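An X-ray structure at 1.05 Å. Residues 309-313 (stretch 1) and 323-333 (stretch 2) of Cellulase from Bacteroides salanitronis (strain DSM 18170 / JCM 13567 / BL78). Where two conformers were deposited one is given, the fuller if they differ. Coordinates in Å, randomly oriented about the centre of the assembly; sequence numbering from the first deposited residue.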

# COMPACT_ATOMS: atom_id res chain seq x y z
N GLU A 309 -0.35 3.91 0.25
CA GLU A 309 0.82 4.74 0.45
C GLU A 309 0.40 6.20 0.41
O GLU A 309 -0.37 6.60 -0.47
N MET A 310 0.96 6.99 1.33
CA MET A 310 0.82 8.45 1.40
C MET A 310 2.00 8.92 2.25
O MET A 310 2.72 8.10 2.83
N GLY A 311 2.23 10.23 2.32
CA GLY A 311 3.25 10.74 3.22
C GLY A 311 3.86 12.03 2.72
O GLY A 311 3.43 12.61 1.74
N CYS A 312 4.91 12.46 3.43
CA CYS A 312 5.60 13.71 3.12
C CYS A 312 6.94 13.67 3.84
O CYS A 312 6.98 13.32 5.02
N VAL A 313 8.01 14.06 3.14
CA VAL A 313 9.35 13.98 3.72
C VAL A 313 9.58 15.10 4.74
O VAL A 313 8.97 16.17 4.72
N PHE A 323 4.62 23.07 7.97
CA PHE A 323 3.77 22.78 6.82
C PHE A 323 3.66 21.29 6.56
O PHE A 323 2.60 20.81 6.14
N ARG A 324 4.75 20.54 6.77
CA ARG A 324 4.71 19.09 6.59
C ARG A 324 3.73 18.45 7.57
O ARG A 324 2.94 17.57 7.21
N LEU A 325 3.79 18.87 8.84
CA LEU A 325 2.88 18.30 9.83
C LEU A 325 1.44 18.68 9.51
O LEU A 325 0.53 17.86 9.66
N TYR A 326 1.22 19.92 9.07
CA TYR A 326 -0.12 20.33 8.64
C TYR A 326 -0.61 19.46 7.48
O TYR A 326 -1.74 18.97 7.52
N TYR A 327 0.22 19.28 6.46
CA TYR A 327 -0.15 18.42 5.34
C TYR A 327 -0.55 17.03 5.81
O TYR A 327 -1.60 16.50 5.43
N LEU A 328 0.29 16.40 6.64
CA LEU A 328 -0.00 15.03 7.07
C LEU A 328 -1.25 14.97 7.92
O LEU A 328 -2.06 14.04 7.78
N GLU A 329 -1.44 15.95 8.81
CA GLU A 329 -2.65 16.00 9.62
C GLU A 329 -3.87 16.19 8.73
O GLU A 329 -4.90 15.52 8.91
N TYR A 330 -3.77 17.09 7.75
CA TYR A 330 -4.90 17.36 6.87
C TYR A 330 -5.28 16.13 6.05
O TYR A 330 -6.47 15.80 5.91
N VAL A 331 -4.28 15.44 5.50
CA VAL A 331 -4.55 14.28 4.67
C VAL A 331 -5.11 13.13 5.51
O VAL A 331 -6.01 12.42 5.06
N CYS A 332 -4.57 12.92 6.72
CA CYS A 332 -5.10 11.83 7.54
C CYS A 332 -6.53 12.10 7.99
O CYS A 332 -7.36 11.17 8.00
N LYS A 333 -6.84 13.34 8.34
CA LYS A 333 -8.21 13.68 8.72
C LYS A 333 -9.16 13.52 7.54
O LYS A 333 -10.28 13.01 7.70

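Stretch 2 is an unbroken helical segment, and it lays one side against the end of a strand and the loop that follows it. Its backbone NH groups from Y327 onward are paired with carbonyls four residues earlier, so contact with stretch 1 falls to side chains, which recur on the facing side of the helix.

F323 does not take part; its ring leads away from stretch 1. R324 makes the polar anchor. Its CA-to-CB bond points toward the loop, and with chi1 t and chi3 t, and chi2 between wells at -146°, the chain extends far enough to bring the guanidinium to the backbone. NE of R324 donates to C312 O at 2.9 Å, and NH2 of R324 gives the same C312 O a second, weak hydrogen bond at 3.1 Å. The carbonyl oxygen lies at the guanidinium edge, near its plane, where the N-H groups point, while the backbone of V313 passes over one face. Arginine suits this site because its long aliphatic part also packs: CG of R324 lies 3.7 Å from SG of C312, whose chi1 is t. V313 itself points its side chain away.

L325 and Y326 make no contact. One turn on from R324, Y327 points toward the loop with chi1 t, and its CD2 meets C312 CB at 3.8 Å. The C312 sulfur sits obliquely to the ring, 5.0 Å from SG to the centroid of the Y327 ring. The phenol end adds a polar link: water 1 donates to Y327 OH at 2.9 Å and accepts from G311 N at 3.0 Å, bridging helix and loop.

L328 starts sideways, but its m,t rotamer brings its end nearer. CD2 of L328 lies 3.7 Å from G311 CA and 4.0 Å from C312 CB, and reaches M310 CE at 4.0 Å, so one branched tip fills the space beside three successive residues. G311 has phi/psi of 151/-173, at which a CB would jam against the preceding carbonyl oxygen; the backbone alone calls for glycine.

E329 and Y330 lie beyond reach of stretch 1. V331 points toward it with chi1 t and sets its CG1 3.8 Å from M310 CE. C332, sideways with chi1 m, places its SG 3.9 Å from that same M310 CE. Methionine is apt here: its flexible, unbranched chain, coiled p,p,p, delivers one methyl among L328, V331 and C332. K333, the last residue of the stretch, makes no contact.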

# COMPACT_ATOMS: atom_id res chain seq x y z
CB GLU A 309 1.89 4.52 -0.62
CG GLU A 309 2.44 3.12 -0.71
CD GLU A 309 3.51 2.93 -1.78
OE1 GLU A 309 4.07 3.95 -2.27
OE2 GLU A 309 3.78 1.74 -2.12
CB MET A 310 -0.54 8.88 1.97
CG MET A 310 -0.94 8.21 3.27
SD MET A 310 -0.12 8.81 4.76
CE MET A 310 -0.74 10.50 4.87
CB CYS A 312 4.77 14.91 3.62
SG CYS A 312 5.40 16.51 3.13
CB VAL A 313 10.46 13.96 2.65
CG1 VAL A 313 10.31 12.75 1.75
CG2 VAL A 313 10.48 15.26 1.84
CB PHE A 323 4.30 23.51 5.59
CG PHE A 323 4.08 24.99 5.61
CD1 PHE A 323 2.88 25.53 5.16
CD2 PHE A 323 5.04 25.84 6.11
CE1 PHE A 323 2.66 26.88 5.18
CE2 PHE A 323 4.83 27.20 6.13
CZ PHE A 323 3.63 27.71 5.67
CB ARG A 324 6.10 18.50 6.79
CG ARG A 324 6.11 16.98 6.70
CD ARG A 324 7.12 16.36 7.61
NE ARG A 324 7.25 14.92 7.39
CZ ARG A 324 8.04 14.13 8.11
NH1 ARG A 324 8.75 14.62 9.11
NH2 ARG A 324 8.10 12.84 7.83
CB LEU A 325 3.27 18.72 11.24
CG LEU A 325 4.39 17.88 11.83
CD1 LEU A 325 5.73 18.10 11.15
CD2 LEU A 325 4.52 18.13 13.33
CB TYR A 326 -0.14 21.82 8.29
CG TYR A 326 -1.41 22.25 7.60
CD1 TYR A 326 -2.65 22.05 8.19
CD2 TYR A 326 -1.38 22.83 6.34
CE1 TYR A 326 -3.82 22.41 7.55
CE2 TYR A 326 -2.53 23.20 5.69
CZ TYR A 326 -3.76 22.98 6.30
OH TYR A 326 -4.93 23.34 5.67
CB TYR A 327 1.03 18.33 4.35
CG TYR A 327 0.77 17.36 3.22
CD1 TYR A 327 0.13 17.77 2.06
CD2 TYR A 327 1.14 16.03 3.32
CE1 TYR A 327 -0.14 16.88 1.03
CE2 TYR A 327 0.88 15.14 2.29
CZ TYR A 327 0.25 15.57 1.16
OH TYR A 327 -0.01 14.64 0.17
CB LEU A 328 1.21 14.47 7.82
CG LEU A 328 2.43 14.19 6.95
CD1 LEU A 328 3.61 13.81 7.81
CD2 LEU A 328 2.15 13.07 5.94
CB GLU A 329 -2.54 17.11 10.67
CG GLU A 329 -3.56 17.01 11.79
CD GLU A 329 -3.34 18.00 12.93
OE1 GLU A 329 -2.41 18.82 12.93
OE2 GLU A 329 -4.20 18.00 13.85
CB TYR A 330 -4.57 18.53 5.93
CG TYR A 330 -5.80 19.04 5.23
CD1 TYR A 330 -6.22 18.49 4.03
CD2 TYR A 330 -6.57 20.04 5.80
CE1 TYR A 330 -7.37 18.94 3.41
CE2 TYR A 330 -7.71 20.49 5.18
CZ TYR A 330 -8.11 19.94 3.99
OH TYR A 330 -9.25 20.37 3.37
CB VAL A 331 -3.28 13.87 3.90
CG1 VAL A 331 -3.49 12.55 3.18
CG2 VAL A 331 -2.90 14.95 2.90
CB CYS A 332 -4.19 11.55 8.73
SG CYS A 332 -2.65 10.70 8.30
CB LYS A 333 -8.25 15.09 9.29
CG LYS A 333 -9.64 15.59 9.67
CD LYS A 333 -10.32 14.67 10.66
CE LYS A 333 -11.64 15.26 11.15
NZ LYS A 333 -12.52 14.24 11.77
O HOH W 1 0.18 11.92 1.02